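Local coordinates for protein acyl-CoA dehydrogenase (Slackia heliotrinireducens, PDB 4RM7) that belongs to the acyl-CoA dehydrogenase family, whose subunits combine helical N- and C-terminal domains with a middle domain built on beta-sheet, at residues R66-F71 / I99-A104; L241-R246 / G312-L317. One frame throughout, in Å; residues are numbered along the deposited sequence.

How the contacts relate
Contact 1 lies within the N-terminal domain and contact 2 within the C-terminal one, yet their centres are only 12 Å apart. They come in series: both segments of contact 1 precede both of contact 2 along the chain. The junction between them is helix 234-270, whose residues 241-246 form one side of contact 2. Leu241 CD1 lies 3.5 Å from Ala102 CB and also packs against Phe103, while Tyr244 CD1 is 3.8 Å from Leu70 CD2. Both segments of contact 1 thus rest on one helix, a compact example of how apolar packing joins the two helical portions while within each a glutamate on a helix meets polar side chains of the other segment.

Contact 1 (R66-F71 / I99-A104); sequences RTYDLF and ILEAFA
Glu101 and Tyr68 make a single polar link between the last turn of helix 90-103 and the loop that leads into helix 70-84. Walking along the turn, Ile99 and Leu100 come first; both are buried and touch strand 124-127, through Leu126 and Tyr124 respectively. Glu101 reaches toward the loop with its chain extended beyond CG (chi2 177°), which carries the carboxylate out to meet the tyrosine coming from the opposite direction. The Tyr68 hydroxyl donates a hydrogen bond from OH to Glu101 OE1 at 2.7 Å, while Glu101 OE2 lies 3.1 Å from the same OH. Ring and carboxylate planes are only 16° apart, but they are stepped rather than coplanar: the hydroxyl meets OE1 from above the carboxylate plane, 43° out of it. Glu101 OE1 in turn sits at the edge of the ring, 3.5 Å from Tyr68 CZ.

The carboxylate has two further partners, since OE1 also forms a salt bridge with Arg62 and OE2 one with Arg113; these two positive charges would be expected to stabilise its ionised form. Arg62 additionally bonds the carbonyl oxygen of Arg66, so it ties the loop to the same acid. Next, Ala102 gives its carbonyl to Ser232, and Phe103 and Ala104 close the helix as the chain leaves helical geometry. Around this corner, Leu100 and Ala104 pack on helix 106-119, and Ala102 and Phe103 on helix 234-270.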
ATOM      1  N   ARG A  66      39.719 -15.931  -9.465  1.00 73.39           N
ATOM      2  CA  ARG A  66      39.368 -15.643  -8.073  1.00 78.10           C
ATOM      3  C   ARG A  66      37.866 -15.773  -7.836  1.00 76.34           C
ATOM      4  O   ARG A  66      37.415 -16.539  -6.986  1.00 80.42           O
ATOM      5  CB  ARG A  66      39.828 -14.240  -7.678  1.00 85.22           C
ATOM      6  CG  ARG A  66      41.250 -13.908  -8.088  1.00 90.89           C
ATOM      7  CD  ARG A  66      41.612 -12.477  -7.725  1.00 92.00           C
ATOM      8  NE  ARG A  66      40.668 -11.502  -8.272  1.00 92.33           N
ATOM      9  CZ  ARG A  66      40.837 -10.856  -9.425  1.00 94.93           C
ATOM     10  NH1 ARG A  66      41.916 -11.085 -10.163  1.00 96.54           N
ATOM     11  NH2 ARG A  66      39.926  -9.979  -9.841  1.00 93.40           N
ATOM     12  N   THR A  67      37.088 -15.020  -8.600  1.00 75.57           N
ATOM     13  CA  THR A  67      35.640 -15.013  -8.438  1.00 68.72           C
ATOM     14  C   THR A  67      34.912 -15.246  -9.761  1.00 61.45           C
ATOM     15  O   THR A  67      35.496 -15.116 -10.838  1.00 64.13           O
ATOM     16  CB  THR A  67      35.161 -13.677  -7.854  1.00 63.98           C
ATOM     17  OG1 THR A  67      35.315 -12.655  -8.846  1.00 65.68           O
ATOM     18  CG2 THR A  67      35.975 -13.303  -6.627  1.00 56.82           C
ATOM     19  N   TYR A  68      33.632 -15.583  -9.673  1.00 53.02           N
ATOM     20  CA  TYR A  68      32.776 -15.566 -10.843  1.00 47.54           C
ATOM     21  C   TYR A  68      32.451 -14.114 -11.245  1.00 50.58           C
ATOM     22  O   TYR A  68      32.735 -13.164 -10.505  1.00 53.89           O
ATOM     23  CB  TYR A  68      31.506 -16.363 -10.575  1.00 44.90           C
ATOM     24  CG  TYR A  68      31.787 -17.832 -10.373  1.00 52.05           C
ATOM     25  CD1 TYR A  68      31.784 -18.711 -11.452  1.00 54.01           C
ATOM     26  CD2 TYR A  68      32.090 -18.342  -9.110  1.00 57.96           C
ATOM     27  CE1 TYR A  68      32.059 -20.053 -11.279  1.00 55.02           C
ATOM     28  CE2 TYR A  68      32.366 -19.690  -8.931  1.00 59.33           C
ATOM     29  CZ  TYR A  68      32.353 -20.534 -10.022  1.00 55.85           C
ATOM     30  OH  TYR A  68      32.624 -21.869  -9.868  1.00 58.20           O
ATOM     31  N   ASP A  69      31.880 -13.943 -12.431  1.00 49.12           N
ATOM     32  CA  ASP A  69      31.434 -12.631 -12.872  1.00 48.50           C
ATOM     33  C   ASP A  69      29.931 -12.515 -12.597  1.00 52.73           C
ATOM     34  O   ASP A  69      29.101 -12.950 -13.413  1.00 49.96           O
ATOM     35  CB  ASP A  69      31.735 -12.420 -14.355  1.00 44.42           C
ATOM     36  CG  ASP A  69      33.236 -12.395 -14.664  1.00 55.96           C
ATOM     37  OD1 ASP A  69      34.037 -11.962 -13.797  1.00 68.03           O
ATOM     38  OD2 ASP A  69      33.619 -12.803 -15.789  1.00 53.91           O
ATOM     39  N   LEU A  70      29.593 -11.929 -11.448  1.00 42.95           N
ATOM     40  CA  LEU A  70      28.219 -11.952 -10.932  1.00 47.56           C
ATOM     41  C   LEU A  70      27.190 -11.209 -11.809  1.00 46.80           C
ATOM     42  O   LEU A  70      26.089 -11.709 -12.023  1.00 45.75           O
ATOM     43  CB  LEU A  70      28.186 -11.380  -9.512  1.00 42.28           C
ATOM     44  CG  LEU A  70      26.880 -11.612  -8.754  1.00 40.55           C
ATOM     45  CD1 LEU A  70      26.537 -13.073  -8.675  1.00 37.68           C
ATOM     46  CD2 LEU A  70      26.990 -11.083  -7.373  1.00 37.57           C
ATOM     47  N   PHE A  71      27.540 -10.026 -12.306  1.00 41.06           N
ATOM     48  CA  PHE A  71      26.647  -9.302 -13.198  1.00 40.99           C
ATOM     49  C   PHE A  71      26.323 -10.161 -14.416  1.00 47.51           C
ATOM     50  O   PHE A  71      25.169 -10.236 -14.832  1.00 44.41           O
ATOM     51  CB  PHE A  71      27.254  -7.973 -13.638  1.00 35.13           C
ATOM     52  CG  PHE A  71      26.342  -7.146 -14.499  1.00 36.67           C
ATOM     53  CD1 PHE A  71      25.039  -6.874 -14.093  1.00 44.60           C
ATOM     54  CD2 PHE A  71      26.775  -6.630 -15.712  1.00 39.60           C
ATOM     55  CE1 PHE A  71      24.175  -6.099 -14.891  1.00 45.13           C
ATOM     56  CE2 PHE A  71      25.915  -5.855 -16.526  1.00 44.12           C
ATOM     57  CZ  PHE A  71      24.620  -5.587 -16.108  1.00 41.66           C
ATOM     58  N   ILE A  99      29.654 -22.884  -3.668  1.00 55.22           N
ATOM     59  CA  ILE A  99      29.751 -23.341  -2.286  1.00 53.53           C
ATOM     60  C   ILE A  99      30.639 -24.578  -2.133  1.00 58.15           C
ATOM     61  O   ILE A  99      31.442 -24.665  -1.200  1.00 64.83           O
ATOM     62  CB  ILE A  99      28.362 -23.640  -1.723  1.00 47.58           C
ATOM     63  CG1 ILE A  99      27.633 -22.340  -1.425  1.00 49.01           C
ATOM     64  CG2 ILE A  99      28.446 -24.459  -0.458  1.00 41.77           C
ATOM     65  CD1 ILE A  99      26.212 -22.561  -0.990  1.00 52.71           C
ATOM     66  N   LEU A 100      30.508 -25.529  -3.047  1.00 55.94           N
ATOM     67  CA  LEU A 100      31.388 -26.694  -3.025  1.00 57.34           C
ATOM     68  C   LEU A 100      32.856 -26.296  -3.167  1.00 56.32           C
ATOM     69  O   LEU A 100      33.696 -26.768  -2.403  1.00 59.41           O
ATOM     70  CB  LEU A 100      31.031 -27.691  -4.128  1.00 53.87           C
ATOM     71  CG  LEU A 100      31.963 -28.902  -4.061  1.00 51.55           C
ATOM     72  CD1 LEU A 100      31.728 -29.612  -2.766  1.00 52.60           C
ATOM     73  CD2 LEU A 100      31.802 -29.849  -5.231  1.00 53.52           C
ATOM     74  N   GLU A 101      33.161 -25.435  -4.139  1.00 52.27           N
ATOM     75  CA  GLU A 101      34.541 -25.003  -4.373  1.00 55.83           C
ATOM     76  C   GLU A 101      35.132 -24.338  -3.143  1.00 60.63           C
ATOM     77  O   GLU A 101      36.279 -24.598  -2.777  1.00 72.08           O
ATOM     78  CB  GLU A 101      34.627 -24.042  -5.557  1.00 59.58           C
ATOM     79  CG  GLU A 101      34.489 -24.703  -6.920  1.00 63.33           C
ATOM     80  CD  GLU A 101      34.510 -23.706  -8.080  1.00 71.23           C
ATOM     81  OE1 GLU A 101      34.341 -22.488  -7.857  1.00 71.11           O
ATOM     82  OE2 GLU A 101      34.699 -24.147  -9.227  1.00 80.96           O
ATOM     83  N   ALA A 102      34.336 -23.495  -2.500  1.00 56.51           N
ATOM     84  CA  ALA A 102      34.778 -22.744  -1.327  1.00 52.82           C
ATOM     85  C   ALA A 102      35.204 -23.641  -0.172  1.00 61.30           C
ATOM     86  O   ALA A 102      36.184 -23.340   0.503  1.00 80.71           O
ATOM     87  CB  ALA A 102      33.672 -21.787  -0.868  1.00 46.09           C
ATOM     88  N   PHE A 103      34.494 -24.744   0.054  1.00 57.94           N
ATOM     89  CA  PHE A 103      34.715 -25.519   1.282  1.00 56.68           C
ATOM     90  C   PHE A 103      35.493 -26.817   1.100  1.00 62.19           C
ATOM     91  O   PHE A 103      35.854 -27.474   2.084  1.00 65.01           O
ATOM     92  CB  PHE A 103      33.378 -25.832   1.948  1.00 50.65           C
ATOM     93  CG  PHE A 103      32.793 -24.672   2.674  1.00 59.76           C
ATOM     94  CD1 PHE A 103      33.142 -24.420   3.994  1.00 66.18           C
ATOM     95  CD2 PHE A 103      31.912 -23.820   2.046  1.00 57.82           C
ATOM     96  CE1 PHE A 103      32.612 -23.344   4.675  1.00 57.83           C
ATOM     97  CE2 PHE A 103      31.381 -22.739   2.722  1.00 56.76           C
ATOM     98  CZ  PHE A 103      31.732 -22.504   4.037  1.00 57.95           C
ATOM     99  N   ALA A 104      35.763 -27.188  -0.146  1.00 64.77           N
ATOM    100  CA  ALA A 104      36.449 -28.447  -0.403  1.00 61.13           C
ATOM    101  C   ALA A 104      37.710 -28.247  -1.228  1.00 72.25           C
ATOM    102  O   ALA A 104      37.795 -27.312  -2.025  1.00 82.09           O
ATOM    103  CB  ALA A 104      35.517 -29.420  -1.101  1.00 56.21           C
TER

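Contact 2 (L241-R246 / G312-L317); sequences LLEYGR and GEHKRL
Glu243 provides most of the buried surface here, its carboxylate reaching from helix 234-270 to His314 in the loop before helix 316-341 and to Arg316 in the first turn of that helix. The chain is extended beyond CG (chi2 -174°), which carries the carboxylate out to 312-317, with OE1 nearest His314 and OE2 nearest Arg316. Glu243 OE1 approaches the edge of the imidazole near the ring plane, 3.0 Å from His314 NE2 and 3.2 Å from His314 CE1. The carboxylate is nevertheless turned well away from that plane, by 54°.

The Arg316 side chain crosses that of Glu243 at about a right angle, and it is the aliphatic part that touches: Glu243 OE2 lies 3.3 Å from Arg316 CD. The charged end stays farther off, with Arg316 NH1 4.0 Å from Glu243 OE2, too long for a salt bridge although the opposite charges probably still attract. Bends at chi2 and chi3 (-62°) turn the chain so that CD is nearest the acid and OE2 lies off the guanidinium's edge, near its plane. The Arg316 backbone N stands 3.7 Å above one face of the His314 imidazole, toward its rim. The same ring stacks with Tyr309.

Gly312 ends helix 282-311 in a Schellman motif, and Lys315 is the N-cap of helix 316-341. Within that second helix Val319 touches both Glu243 and His314, whereas Arg316 continues onto Ile375 and Leu379 of helix 369-386. The contact therefore sets the turn between helices 282-311 and 316-341 against the long helix 234-270, inside the helical C-terminal domain.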
ATOM      1  N   LEU A 241      28.533 -16.721   1.123  1.00 44.52           N
ATOM      2  CA  LEU A 241      28.148 -17.410  -0.098  1.00 47.79           C
ATOM      3  C   LEU A 241      26.635 -17.366  -0.346  1.00 48.37           C
ATOM      4  O   LEU A 241      26.192 -17.218  -1.488  1.00 46.96           O
ATOM      5  CB  LEU A 241      28.638 -18.844  -0.058  1.00 57.14           C
ATOM      6  CG  LEU A 241      30.139 -18.846  -0.315  1.00 65.88           C
ATOM      7  CD1 LEU A 241      30.752 -20.126   0.182  1.00 72.52           C
ATOM      8  CD2 LEU A 241      30.402 -18.659  -1.794  1.00 61.94           C
ATOM      9  N   LEU A 242      25.852 -17.460   0.723  1.00 46.71           N
ATOM     10  CA  LEU A 242      24.405 -17.432   0.602  1.00 48.06           C
ATOM     11  C   LEU A 242      23.888 -16.061   0.134  1.00 52.07           C
ATOM     12  O   LEU A 242      22.790 -15.963  -0.397  1.00 55.50           O
ATOM     13  CB  LEU A 242      23.758 -17.813   1.930  1.00 52.10           C
ATOM     14  CG  LEU A 242      24.156 -19.198   2.430  1.00 56.82           C
ATOM     15  CD1 LEU A 242      23.499 -19.494   3.757  1.00 63.10           C
ATOM     16  CD2 LEU A 242      23.778 -20.237   1.399  1.00 55.53           C
ATOM     17  N   GLU A 243      24.670 -15.002   0.307  1.00 49.89           N
ATOM     18  CA  GLU A 243      24.264 -13.729  -0.267  1.00 47.60           C
ATOM     19  C   GLU A 243      24.224 -13.784  -1.804  1.00 55.06           C
ATOM     20  O   GLU A 243      23.308 -13.246  -2.421  1.00 55.73           O
ATOM     21  CB  GLU A 243      25.175 -12.616   0.219  1.00 49.15           C
ATOM     22  CG  GLU A 243      24.979 -12.335   1.708  1.00 57.09           C
ATOM     23  CD  GLU A 243      25.774 -11.141   2.199  1.00 73.66           C
ATOM     24  OE1 GLU A 243      25.662 -10.058   1.585  1.00 72.48           O
ATOM     25  OE2 GLU A 243      26.503 -11.285   3.209  1.00 85.04           O
ATOM     26  N   TYR A 244      25.190 -14.449  -2.426  1.00 57.98           N
ATOM     27  CA  TYR A 244      25.098 -14.691  -3.858  1.00 56.59           C
ATOM     28  C   TYR A 244      23.760 -15.339  -4.194  1.00 56.30           C
ATOM     29  O   TYR A 244      23.126 -14.998  -5.188  1.00 63.50           O
ATOM     30  CB  TYR A 244      26.238 -15.587  -4.344  1.00 57.73           C
ATOM     31  CG  TYR A 244      27.599 -14.958  -4.237  1.00 61.50           C
ATOM     32  CD1 TYR A 244      28.032 -14.051  -5.178  1.00 58.59           C
ATOM     33  CD2 TYR A 244      28.448 -15.268  -3.186  1.00 66.26           C
ATOM     34  CE1 TYR A 244      29.277 -13.462  -5.079  1.00 60.44           C
ATOM     35  CE2 TYR A 244      29.702 -14.687  -3.075  1.00 67.12           C
ATOM     36  CZ  TYR A 244      30.113 -13.789  -4.030  1.00 66.10           C
ATOM     37  OH  TYR A 244      31.358 -13.208  -3.942  1.00 66.71           O
ATOM     38  N   GLY A 245      23.322 -16.268  -3.356  1.00 46.36           N
ATOM     39  CA  GLY A 245      22.061 -16.948  -3.601  1.00 43.25           C
ATOM     40  C   GLY A 245      20.891 -15.977  -3.635  1.00 44.56           C
ATOM     41  O   GLY A 245      19.929 -16.178  -4.365  1.00 44.13           O
ATOM     42  N   ARG A 246      20.976 -14.909  -2.845  1.00 43.23           N
ATOM     43  CA  ARG A 246      19.946 -13.890  -2.846  1.00 37.60           C
ATOM     44  C   ARG A 246      19.969 -13.093  -4.147  1.00 40.31           C
ATOM     45  O   ARG A 246      18.914 -12.760  -4.686  1.00 44.18           O
ATOM     46  CB  ARG A 246      20.109 -12.954  -1.658  1.00 37.96           C
ATOM     47  CG  ARG A 246      19.913 -13.650  -0.357  1.00 40.94           C
ATOM     48  CD  ARG A 246      19.839 -12.720   0.789  1.00 40.40           C
ATOM     49  NE  ARG A 246      19.842 -13.496   2.022  1.00 50.19           N
ATOM     50  CZ  ARG A 246      20.719 -13.342   3.000  1.00 56.83           C
ATOM     51  NH1 ARG A 246      21.662 -12.417   2.910  1.00 69.11           N
ATOM     52  NH2 ARG A 246      20.642 -14.108   4.070  1.00 65.35           N
ATOM     53  N   GLY A 312      34.562  -5.365  -6.441  1.00 55.03           N
ATOM     54  CA  GLY A 312      35.208  -5.644  -5.166  1.00 51.85           C
ATOM     55  C   GLY A 312      34.769  -4.704  -4.054  1.00 54.60           C
ATOM     56  O   GLY A 312      35.513  -4.459  -3.114  1.00 67.34           O
ATOM     57  N   GLU A 313      33.551  -4.181  -4.164  1.00 49.49           N
ATOM     58  CA  GLU A 313      33.021  -3.189  -3.237  1.00 42.28           C
ATOM     59  C   GLU A 313      31.656  -3.603  -2.708  1.00 47.05           C
ATOM     60  O   GLU A 313      30.825  -2.748  -2.387  1.00 55.80           O
ATOM     61  CB  GLU A 313      32.905  -1.825  -3.910  1.00 46.80           C
ATOM     62  CG  GLU A 313      34.242  -1.231  -4.345  1.00 59.88           C
ATOM     63  CD  GLU A 313      34.086  -0.042  -5.299  1.00 78.28           C
ATOM     64  OE1 GLU A 313      32.937   0.341  -5.616  1.00 80.45           O
ATOM     65  OE2 GLU A 313      35.120   0.505  -5.737  1.00 90.69           O
ATOM     66  N   HIS A 314      31.428  -4.911  -2.639  1.00 44.45           N
ATOM     67  CA  HIS A 314      30.207  -5.448  -2.065  1.00 45.60           C
ATOM     68  C   HIS A 314      29.933  -4.872  -0.693  1.00 50.48           C
ATOM     69  O   HIS A 314      30.830  -4.804   0.142  1.00 52.00           O
ATOM     70  CB  HIS A 314      30.284  -6.965  -1.958  1.00 46.97           C
ATOM     71  CG  HIS A 314      29.194  -7.562  -1.127  1.00 46.70           C
ATOM     72  ND1 HIS A 314      29.432  -8.207   0.069  1.00 41.51           N
ATOM     73  CD2 HIS A 314      27.850  -7.599  -1.311  1.00 45.39           C
ATOM     74  CE1 HIS A 314      28.287  -8.627   0.579  1.00 42.24           C
ATOM     75  NE2 HIS A 314      27.310  -8.273  -0.240  1.00 40.20           N
ATOM     76  N   LYS A 315      28.691  -4.444  -0.483  1.00 51.82           N
ATOM     77  CA  LYS A 315      28.195  -4.077   0.834  1.00 46.43           C
ATOM     78  C   LYS A 315      27.027  -4.988   1.160  1.00 42.22           C
ATOM     79  O   LYS A 315      26.142  -5.187   0.322  1.00 44.39           O
ATOM     80  CB  LYS A 315      27.744  -2.614   0.882  1.00 51.23           C
ATOM     81  CG  LYS A 315      28.745  -1.612   0.348  1.00 58.87           C
ATOM     82  CD  LYS A 315      28.187  -0.196   0.367  1.00 72.24           C
ATOM     83  CE  LYS A 315      29.252   0.817  -0.055  1.00 82.90           C
ATOM     84  NZ  LYS A 315      30.550   0.581   0.664  1.00 83.65           N
ATOM     85  N   ARG A 316      27.013  -5.531   2.373  1.00 42.59           N
ATOM     86  CA  ARG A 316      25.915  -6.384   2.822  1.00 37.23           C
ATOM     87  C   ARG A 316      24.550  -5.717   2.670  1.00 40.46           C
ATOM     88  O   ARG A 316      23.564  -6.369   2.336  1.00 49.04           O
ATOM     89  CB  ARG A 316      26.124  -6.782   4.277  1.00 44.27           C
ATOM     90  CG  ARG A 316      27.359  -7.640   4.516  1.00 55.19           C
ATOM     91  CD  ARG A 316      27.030  -8.857   5.356  1.00 63.24           C
ATOM     92  NE  ARG A 316      26.537  -8.524   6.699  1.00 79.70           N
ATOM     93  CZ  ARG A 316      25.449  -9.060   7.257  1.00 80.11           C
ATOM     94  NH1 ARG A 316      24.720  -9.954   6.587  1.00 75.18           N
ATOM     95  NH2 ARG A 316      25.085  -8.693   8.481  1.00 74.66           N
ATOM     96  N   LEU A 317      24.502  -4.408   2.914  1.00 48.14           N
ATOM     97  CA  LEU A 317      23.248  -3.670   2.923  1.00 38.44           C
ATOM     98  C   LEU A 317      22.587  -3.632   1.556  1.00 39.99           C
ATOM     99  O   LEU A 317      21.359  -3.681   1.465  1.00 41.60           O
ATOM    100  CB  LEU A 317      23.472  -2.257   3.395  1.00 33.69           C
ATOM    101  CG  LEU A 317      22.198  -1.434   3.543  1.00 35.02           C
ATOM    102  CD1 LEU A 317      21.213  -2.171   4.464  1.00 29.25           C
ATOM    103  CD2 LEU A 317      22.590  -0.105   4.133  1.00 31.68           C
TER